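Local coordinates for bacterial bifunctional deaminase-reductase C-terminal domain-containing protein (Corynebacterium diphtheriae, PDB 2P4G), which probably acts as an NADP-dependent reductase of the RibD C-terminal family, possibly reducing a pyrimidine intermediate in riboflavin biosynthesis, at residues A[76-81]-A[110-115]; A[138-143]-A[164-169]; A[88-93]-A[125-130]. One frame throughout, in Å; residues are numbered along the deposited sequence.

Contact 1. Residues A[76-81]-A[110-115]; sequences IVVGAE and PKLTLL. With EDO (1,2-ethanediol), chain N; EDO (1,2-ethanediol), chain H.
I76 meets K111 and T113 through peptide groups, the flat groups of this contact, which has no aromatic ring; they join at their N-H and C=O edges, while side chains stand on either face of the strand pair. The strands are parallel and twisted by 26°. The ladder starts with I76 N giving to K111 O at 2.8 Å, and I76 O takes T113 N in a more bent bond (140° at the hydrogen). V78 continues the alternation, giving to T113 O and accepting from L115 N.

On one face I76, V78, L112 and L114 come together. The terminal methyl CD1 of I76 lies 3.7 Å from CG of the P110 ring, and I76 CG2 meets L112 CD1 at 3.9 Å. V78 and L114 stand side by side, pointing the same way, and the fit is tight: V78 CG1 is 3.5 Å from L114 CD2. V78 puts that methyl between its own N and carbonyl carbon (chi1 67°), the crowded position. The other face carries V77, T113 and L115, with V77 CG1 touching L115 CD1 at 3.8 Å.

The pairing runs into a helix start. G79 is the N-cap, and A80 N gives to L115 O at 2.8 Å; A80 CB rests 3.3 Å from the same oxygen. E81 N gives a weak bond to O1 of an ethanediol, probably from the crystallisation liquor.

This parallel pair, linked by a crossover holding helices 80-85 and 95-103, belongs to the mixed sheet of the RibD C-terminal, dihydrofolate reductase-like domain. Strand 190-195 pairs with V77 and G79 on one flank, and strand 139-143 with L112 on the other. Helix 175-184 covers the V77, T113 and L115 face through L176 and L183, while V91 and L127 from loops pack on I76 and L112.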
loop_
_atom_site.group_PDB
_atom_site.type_symbol
_atom_site.label_atom_id
_atom_site.label_comp_id
_atom_site.label_asym_id
_atom_site.label_seq_id
_atom_site.Cartn_x
_atom_site.Cartn_y
_atom_site.Cartn_z
ATOM N N ILE A 76 10.326 -21.974 6.360
ATOM C CA ILE A 76 10.019 -20.568 6.545
ATOM C C ILE A 76 11.356 -19.865 6.392
ATOM O O ILE A 76 12.354 -20.281 6.982
ATOM C CB ILE A 76 9.457 -20.316 7.965
ATOM C CG1 ILE A 76 8.144 -21.078 8.165
ATOM C CG2 ILE A 76 9.246 -18.848 8.247
ATOM C CD1 ILE A 76 7.819 -21.358 9.623
ATOM N N VAL A 77 11.382 -18.820 5.579
ATOM C CA VAL A 77 12.554 -17.992 5.412
ATOM C C VAL A 77 12.198 -16.606 5.910
ATOM O O VAL A 77 11.177 -16.032 5.528
ATOM C CB VAL A 77 12.989 -17.953 3.941
ATOM C CG1 VAL A 77 14.049 -16.899 3.715
ATOM C CG2 VAL A 77 13.473 -19.351 3.491
ATOM N N VAL A 78 13.024 -16.093 6.807
ATOM C CA VAL A 78 12.788 -14.789 7.409
ATOM C C VAL A 78 14.145 -14.172 7.786
ATOM O O VAL A 78 15.068 -14.880 8.170
ATOM C CB VAL A 78 11.828 -14.899 8.636
ATOM C CG1 VAL A 78 12.496 -15.659 9.778
ATOM C CG2 VAL A 78 11.341 -13.512 9.101
ATOM N N GLY A 79 14.268 -12.857 7.643
ATOM C CA GLY A 79 15.466 -12.157 8.082
ATOM C C GLY A 79 15.548 -12.192 9.599
ATOM O O GLY A 79 14.554 -12.005 10.301
ATOM N N ALA A 80 16.741 -12.429 10.118
ATOM C CA ALA A 80 16.939 -12.561 11.557
ATOM C C ALA A 80 16.378 -11.362 12.366
ATOM O O ALA A 80 15.811 -11.549 13.445
ATOM C CB ALA A 80 18.427 -12.777 11.855
ATOM N N GLU A 81 16.531 -10.150 11.845
ATOM C CA GLU A 81 16.115 -8.942 12.571
ATOM C C GLU A 81 14.617 -8.825 12.654
ATOM O O GLU A 81 14.085 -8.398 13.673
ATOM C CB GLU A 81 16.697 -7.696 11.926
ATOM C CG GLU A 81 16.443 -6.363 12.666
ATOM C CD GLU A 81 16.814 -6.333 14.179
ATOM O OE1 GLU A 81 17.503 -7.234 14.713
ATOM O OE2 GLU A 81 16.379 -5.374 14.845
ATOM N N PRO A 110 7.452 -27.013 9.810
ATOM C CA PRO A 110 8.381 -26.492 8.817
ATOM C C PRO A 110 9.703 -26.053 9.440
ATOM O O PRO A 110 9.745 -25.668 10.598
ATOM C CB PRO A 110 7.643 -25.260 8.260
ATOM C CG PRO A 110 6.738 -24.849 9.369
ATOM C CD PRO A 110 6.292 -26.125 10.007
ATOM N N LYS A 111 10.765 -26.091 8.647
ATOM C CA LYS A 111 12.080 -25.676 9.083
ATOM C C LYS A 111 12.154 -24.171 9.077
ATOM O O LYS A 111 11.959 -23.524 8.041
ATOM C CB LYS A 111 13.168 -26.240 8.149
ATOM C CG LYS A 111 14.606 -26.020 8.615
ATOM C CD LYS A 111 14.901 -26.848 9.843
ATOM C CE LYS A 111 16.354 -26.746 10.322
ATOM N NZ LYS A 111 16.550 -27.566 11.563
ATOM N N LEU A 112 12.465 -23.605 10.232
ATOM C CA LEU A 112 12.715 -22.174 10.325
ATOM C C LEU A 112 14.119 -21.862 9.854
ATOM O O LEU A 112 15.092 -22.395 10.389
ATOM C CB LEU A 112 12.526 -21.684 11.765
ATOM C CG LEU A 112 12.671 -20.201 12.041
ATOM C CD1 LEU A 112 11.665 -19.357 11.212
ATOM C CD2 LEU A 112 12.510 -19.963 13.543
ATOM N N THR A 113 14.205 -20.964 8.877
ATOM C CA THR A 113 15.462 -20.569 8.231
ATOM C C THR A 113 15.675 -19.069 8.406
ATOM O O THR A 113 14.840 -18.247 7.996
ATOM C CB THR A 113 15.466 -20.931 6.718
ATOM O OG1 THR A 113 15.126 -22.308 6.576
ATOM C CG2 THR A 113 16.839 -20.673 6.060
ATOM N N LEU A 114 16.787 -18.733 9.051
ATOM C CA LEU A 114 17.050 -17.369 9.471
ATOM C C LEU A 114 18.209 -16.841 8.698
ATOM O O LEU A 114 19.280 -17.477 8.660
ATOM C CB LEU A 114 17.397 -17.322 10.958
ATOM C CG LEU A 114 16.323 -17.791 11.933
ATOM C CD1 LEU A 114 16.911 -17.751 13.363
ATOM C CD2 LEU A 114 15.031 -16.925 11.824
ATOM N N LEU A 115 17.983 -15.706 8.041
ATOM C CA LEU A 115 18.998 -15.038 7.257
ATOM C C LEU A 115 19.647 -13.953 8.109
ATOM O O LEU A 115 18.982 -13.027 8.579
ATOM C CB LEU A 115 18.353 -14.405 6.025
ATOM C CG LEU A 115 17.510 -15.311 5.129
ATOM C CD1 LEU A 115 17.051 -14.537 3.895
ATOM C CD2 LEU A 115 18.255 -16.547 4.715
HETATM C C1 EDO N . 18.677 -9.631 9.060
HETATM O O1 EDO N . 17.297 -9.326 8.815
HETATM C C2 EDO N . 19.395 -9.881 7.735
HETATM O O2 EDO N . 20.814 -9.932 7.968
HETATM C C1 EDO H . 15.213 -14.408 16.543
HETATM O O1 EDO H . 15.772 -14.747 17.822
HETATM C C2 EDO H . 16.295 -14.551 15.453
HETATM O O2 EDO H . 16.793 -13.306 14.913
#

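Contact 2. Residues A[138-143]-A[164-169]; sequences PLVITQ and VEVIVA
V164 pushes its CG1 methyl into the notch between P138 O, 3.4 Å away, and V140 CG2, 3.5 Å away, with the V140 and V164 side chains crossing at about a right angle. Beyond this knob the two strands run parallel, and their side chains pack against one another on both faces. On one, the T142 methyl is the bump: CG2 sits 3.6 Å from V166 CG1 and also touches V168 CG2, filling the dip between the two valines. Its hydroxyl OG1 is turned to S116 O and W152 NE1.

The other face carries I141, I167, Q143 and A169, with L139 CD1 at the border of the patch. I141 and I167 lie side by side, and their CD1 tips press to 3.5 Å, closer than an ordinary van der Waals contact. A folded chi2 of -69° puts I141 CD1 there, where it also reaches I167 CB. The nearest neighbour of L139 CD1 is the acid carbon: it stands 3.6 Å from E165 CD, with both carboxylate oxygens slightly farther off. E165 OE2 forms a salt bridge with R186.

Four backbone bonds, from V140 N to E165 O up to A169 N to T142 O, hold the register. Before the first of them a water takes over, giving to P138 O at 2.7 Å and accepting from E165 N at 2.8 Å.

The pair closes a beta-alpha-beta unit. Its helix 150-162 lies over V166 and V168, helix 175-184 packs against I141, I167 and A169, and strand 111-115 pairs with 139-143 on the inner flank, with 166-169 the outermost strand of the sheet on this side.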
loop_
_atom_site.group_PDB
_atom_site.type_symbol
_atom_site.label_atom_id
_atom_site.label_comp_id
_atom_site.label_asym_id
_atom_site.label_seq_id
_atom_site.Cartn_x
_atom_site.Cartn_y
_atom_site.Cartn_z
ATOM N N PRO A 138 16.821 -23.645 14.160
ATOM C CA PRO A 138 16.764 -22.886 12.932
ATOM C C PRO A 138 17.987 -23.111 12.073
ATOM O O PRO A 138 19.088 -23.250 12.596
ATOM C CB PRO A 138 16.792 -21.448 13.423
ATOM C CG PRO A 138 17.592 -21.506 14.674
ATOM C CD PRO A 138 17.273 -22.811 15.294
ATOM N N LEU A 139 17.787 -23.114 10.757
ATOM C CA LEU A 139 18.878 -23.150 9.831
ATOM C C LEU A 139 19.301 -21.677 9.670
ATOM O O LEU A 139 18.504 -20.833 9.264
ATOM C CB LEU A 139 18.417 -23.775 8.510
ATOM C CG LEU A 139 19.409 -23.817 7.349
ATOM C CD1 LEU A 139 20.673 -24.590 7.726
ATOM C CD2 LEU A 139 18.721 -24.398 6.093
ATOM N N VAL A 140 20.545 -21.367 10.023
ATOM C CA VAL A 140 21.055 -20.011 9.881
ATOM C C VAL A 140 21.830 -19.901 8.575
ATOM O O VAL A 140 22.673 -20.747 8.276
ATOM C CB VAL A 140 21.925 -19.591 11.074
ATOM C CG1 VAL A 140 22.522 -18.159 10.843
ATOM C CG2 VAL A 140 21.085 -19.650 12.332
ATOM N N ILE A 141 21.498 -18.878 7.790
ATOM C CA ILE A 141 22.173 -18.610 6.524
ATOM C C ILE A 141 22.849 -17.230 6.635
ATOM O O ILE A 141 22.189 -16.217 6.812
ATOM C CB ILE A 141 21.202 -18.601 5.304
ATOM C CG1 ILE A 141 20.326 -19.867 5.253
ATOM C CG2 ILE A 141 21.988 -18.374 3.991
ATOM C CD1 ILE A 141 21.037 -21.125 4.930
ATOM N N THR A 142 24.169 -17.220 6.521
ATOM C CA THR A 142 24.954 -16.016 6.610
ATOM C C THR A 142 25.931 -15.935 5.424
ATOM O O THR A 142 25.835 -16.700 4.460
ATOM C CB THR A 142 25.682 -15.973 7.969
ATOM O OG1 THR A 142 26.390 -14.736 8.092
ATOM C CG2 THR A 142 26.637 -17.135 8.120
ATOM N N GLN A 143 26.868 -15.005 5.493
ATOM C CA GLN A 143 27.808 -14.782 4.413
ATOM C C GLN A 143 29.175 -14.508 5.009
ATOM O O GLN A 143 29.267 -13.905 6.053
ATOM C CB GLN A 143 27.316 -13.584 3.603
ATOM C CG GLN A 143 27.998 -13.381 2.281
ATOM C CD GLN A 143 27.133 -12.622 1.272
ATOM O OE1 GLN A 143 26.239 -11.838 1.630
ATOM N NE2 GLN A 143 27.408 -12.856 -0.006
ATOM N N VAL A 164 23.633 -25.176 16.499
ATOM C CA VAL A 164 22.879 -24.633 15.370
ATOM C C VAL A 164 23.613 -24.843 14.060
ATOM O O VAL A 164 24.818 -24.591 13.971
ATOM C CB VAL A 164 22.566 -23.120 15.557
ATOM C CG1 VAL A 164 22.005 -22.477 14.239
ATOM C CG2 VAL A 164 21.582 -22.935 16.752
ATOM N N GLU A 165 22.878 -25.311 13.048
ATOM C CA GLU A 165 23.404 -25.453 11.698
ATOM C C GLU A 165 23.530 -24.102 10.990
ATOM O O GLU A 165 22.520 -23.404 10.805
ATOM C CB GLU A 165 22.462 -26.340 10.886
ATOM C CG GLU A 165 23.063 -26.899 9.610
ATOM C CD GLU A 165 22.069 -27.737 8.827
ATOM O OE1 GLU A 165 20.992 -28.096 9.389
ATOM O OE2 GLU A 165 22.361 -28.019 7.635
ATOM N N VAL A 166 24.749 -23.751 10.576
ATOM C CA VAL A 166 25.009 -22.477 9.891
ATOM C C VAL A 166 25.649 -22.682 8.523
ATOM O O VAL A 166 26.715 -23.276 8.425
ATOM C CB VAL A 166 25.950 -21.564 10.696
ATOM C CG1 VAL A 166 26.033 -20.187 10.023
ATOM C CG2 VAL A 166 25.498 -21.436 12.162
ATOM N N ILE A 167 24.992 -22.192 7.476
ATOM C CA ILE A 167 25.545 -22.204 6.156
ATOM C C ILE A 167 26.115 -20.820 5.902
ATOM O O ILE A 167 25.395 -19.817 6.040
ATOM C CB ILE A 167 24.485 -22.462 5.085
ATOM C CG1 ILE A 167 23.879 -23.865 5.221
ATOM C CG2 ILE A 167 25.110 -22.318 3.686
ATOM C CD1 ILE A 167 22.707 -24.096 4.253
ATOM N N VAL A 168 27.396 -20.763 5.535
ATOM C CA VAL A 168 28.056 -19.509 5.185
ATOM C C VAL A 168 28.113 -19.387 3.671
ATOM O O VAL A 168 28.845 -20.120 3.029
ATOM C CB VAL A 168 29.489 -19.461 5.757
ATOM C CG1 VAL A 168 30.174 -18.136 5.397
ATOM C CG2 VAL A 168 29.449 -19.683 7.259
ATOM N N ALA A 169 27.313 -18.495 3.103
ATOM C CA ALA A 169 27.401 -18.177 1.678
ATOM C C ALA A 169 28.718 -17.454 1.393
ATOM O O ALA A 169 29.221 -16.738 2.247
ATOM C CB ALA A 169 26.212 -17.310 1.243
HETATM O O HOH W 1 20.113 -25.627 13.281
#

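Contact 3. Residues A[88-93]-A[125-130]; sequences YGPVVL and SELFSP. With EDO (1,2-ethanediol), chain G; EDO (1,2-ethanediol), chain E.
L127 lays its isobutyl group across the G89–P90 peptide. Its CG stands 3.7 Å from G89 C, and the two methyls part there: CD2 goes to P90 CA at 3.8 Å, while CD1 turns to the carbonyl oxygens of Y88 and G89, about 4.0 Å from each. CG lies anti to the L127 carbonyl carbon (chi1 -83°), which carries it toward the loop. P90 answers with its ring, whose CG meets E126 CB at 3.9 Å; the two side chains cross obliquely. From there the E126 chain bends at chi2 and leaves the proline, and its OE1 receives S129 OG from above the carboxylate plane.

The turn that offers L127 is an ST turn leading into a short 3-10 segment: S125 OG accepts from L127 N at 3.2 Å, and S125 O accepts from F128 N. Both partners are loops, one following helix 80-85 and the other following strand 111-115, and they meet above L112 of that strand. L127 CB also lies over one face of the F128 ring, offset toward the rim.

No direct hydrogen bond joins the segments. A water connects them instead, giving to Y88 O at 2.9 Å and also bonded to S125 OG. Ethanediol molecules, probably from the crystallisation liquor, fill in around the loops: O1 of one accepts from E126 N at 3.1 Å, and O2 of another gives to G89 O at 2.8 Å. The Y88 ring turns off from L127, sending its OH to E194.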
loop_
_atom_site.group_PDB
_atom_site.type_symbol
_atom_site.label_atom_id
_atom_site.label_comp_id
_atom_site.label_asym_id
_atom_site.label_seq_id
_atom_site.Cartn_x
_atom_site.Cartn_y
_atom_site.Cartn_z
ATOM N N TYR A 88 9.978 -13.927 17.445
ATOM C CA TYR A 88 9.871 -15.283 16.984
ATOM C C TYR A 88 10.492 -16.240 17.983
ATOM O O TYR A 88 11.528 -15.957 18.573
ATOM C CB TYR A 88 10.576 -15.480 15.659
ATOM C CG TYR A 88 9.820 -15.124 14.420
ATOM C CD1 TYR A 88 8.994 -14.014 14.363
ATOM C CD2 TYR A 88 10.001 -15.869 13.261
ATOM C CE1 TYR A 88 8.342 -13.670 13.183
ATOM C CE2 TYR A 88 9.351 -15.540 12.101
ATOM C CZ TYR A 88 8.526 -14.442 12.067
ATOM O OH TYR A 88 7.884 -14.144 10.907
ATOM N N GLY A 89 9.860 -17.397 18.129
ATOM C CA GLY A 89 10.387 -18.490 18.885
ATOM C C GLY A 89 10.403 -19.732 18.022
ATOM O O GLY A 89 10.233 -19.663 16.798
ATOM N N PRO A 90 10.601 -20.891 18.658
ATOM C CA PRO A 90 10.464 -22.130 17.909
ATOM C C PRO A 90 9.079 -22.232 17.249
ATOM O O PRO A 90 8.063 -21.896 17.864
ATOM C CB PRO A 90 10.693 -23.211 18.967
ATOM C CG PRO A 90 11.542 -22.539 20.016
ATOM C CD PRO A 90 10.991 -21.130 20.056
ATOM N N VAL A 91 9.067 -22.690 15.997
ATOM C CA VAL A 91 7.843 -22.824 15.253
ATOM C C VAL A 91 6.896 -23.755 15.997
ATOM O O VAL A 91 7.300 -24.823 16.504
ATOM C CB VAL A 91 8.121 -23.304 13.830
ATOM C CG1 VAL A 91 6.825 -23.621 13.089
ATOM C CG2 VAL A 91 8.960 -22.250 13.078
ATOM N N VAL A 92 5.640 -23.304 16.114
ATOM C CA VAL A 92 4.546 -24.129 16.674
ATOM C C VAL A 92 3.432 -24.241 15.646
ATOM O O VAL A 92 3.197 -23.319 14.869
ATOM C CB VAL A 92 3.938 -23.550 18.017
ATOM C CG1 VAL A 92 4.995 -23.420 19.092
ATOM C CG2 VAL A 92 3.308 -22.197 17.776
ATOM N N LEU A 93 2.737 -25.369 15.658
ATOM C CA LEU A 93 1.513 -25.530 14.871
ATOM C C LEU A 93 0.434 -26.202 15.703
ATOM O O LEU A 93 0.731 -26.997 16.602
ATOM C CB LEU A 93 1.761 -26.349 13.586
ATOM C CG LEU A 93 2.570 -25.727 12.449
ATOM C CD1 LEU A 93 2.850 -26.792 11.408
ATOM C CD2 LEU A 93 1.828 -24.560 11.829
ATOM N N SER A 125 16.873 -16.984 23.868
ATOM C CA SER A 125 15.771 -17.560 23.144
ATOM C C SER A 125 15.889 -19.071 23.200
ATOM O O SER A 125 16.984 -19.610 23.129
ATOM C CB SER A 125 15.781 -17.121 21.696
ATOM O OG SER A 125 14.631 -17.642 21.042
ATOM N N GLU A 126 14.746 -19.747 23.284
ATOM C CA GLU A 126 14.704 -21.205 23.152
ATOM C C GLU A 126 15.197 -21.631 21.790
ATOM O O GLU A 126 15.715 -22.731 21.654
ATOM C CB GLU A 126 13.290 -21.759 23.373
ATOM C CG GLU A 126 12.836 -21.819 24.836
ATOM C CD GLU A 126 13.542 -22.883 25.654
ATOM O OE1 GLU A 126 14.576 -23.418 25.184
ATOM O OE2 GLU A 126 13.055 -23.190 26.769
ATOM N N LEU A 127 15.051 -20.773 20.779
ATOM C CA LEU A 127 15.633 -21.091 19.460
ATOM C C LEU A 127 17.125 -21.445 19.528
ATOM O O LEU A 127 17.618 -22.159 18.661
ATOM C CB LEU A 127 15.443 -19.952 18.460
ATOM C CG LEU A 127 14.108 -19.880 17.717
ATOM C CD1 LEU A 127 14.066 -18.540 16.949
ATOM C CD2 LEU A 127 13.909 -21.115 16.808
ATOM N N PHE A 128 17.828 -20.951 20.548
ATOM C CA PHE A 128 19.271 -21.200 20.670
ATOM C C PHE A 128 19.677 -22.017 21.886
ATOM O O PHE A 128 20.871 -22.071 22.192
ATOM C CB PHE A 128 20.057 -19.880 20.539
ATOM C CG PHE A 128 19.764 -19.199 19.255
ATOM C CD1 PHE A 128 20.270 -19.702 18.077
ATOM C CD2 PHE A 128 18.906 -18.128 19.204
ATOM C CE1 PHE A 128 19.933 -19.135 16.860
ATOM C CE2 PHE A 128 18.561 -17.552 17.995
ATOM C CZ PHE A 128 19.078 -18.053 16.821
ATOM N N SER A 129 18.710 -22.700 22.527
ATOM C CA SER A 129 19.028 -23.667 23.582
ATOM C C SER A 129 19.691 -24.876 22.964
ATOM O O SER A 129 19.211 -25.394 21.963
ATOM C CB SER A 129 17.806 -24.145 24.368
ATOM O OG SER A 129 17.081 -23.050 24.908
ATOM N N PRO A 130 20.793 -25.346 23.575
ATOM C CA PRO A 130 21.532 -26.503 23.062
ATOM C C PRO A 130 20.756 -27.824 23.055
ATOM O O PRO A 130 21.128 -28.756 22.349
ATOM C CB PRO A 130 22.746 -26.597 23.986
ATOM C CG PRO A 130 22.466 -25.771 25.125
ATOM C CD PRO A 130 21.408 -24.788 24.787
HETATM C C1 EDO G . 7.139 -19.091 17.014
HETATM O O1 EDO G . 6.181 -18.680 17.995
HETATM C C2 EDO G . 7.545 -18.042 15.941
HETATM O O2 EDO G . 8.497 -18.565 14.923
HETATM C C1 EDO E . 11.231 -18.938 23.955
HETATM O O1 EDO E . 12.170 -18.094 23.294
HETATM C C2 EDO E . 10.382 -19.665 22.935
HETATM O O2 EDO E . 9.090 -19.875 23.503
HETATM O O HOH W 2 12.278 -16.755 21.299
#

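Going from the N terminus, contact 1 opens at 76-81, where strand 75-79 runs into helix 80-85, and the loop 88-93 then opens contact 3. Contact 1 closes at 110-115 before contact 3 closes at 125-130, so the two cross. They also touch, since the 88-93 and 125-130 loops both lie against the strand pair of contact 1. Contact 2 follows in series, opening at 138-143 and closing at 164-169 after a helical crossover. It extends the same parallel sheet outward, since 111-115 and 139-143 are neighbours, with L114 probably hydrogen-bonded to L139 and I141. F128 against V164 ties the 125-130 loop to contact 2.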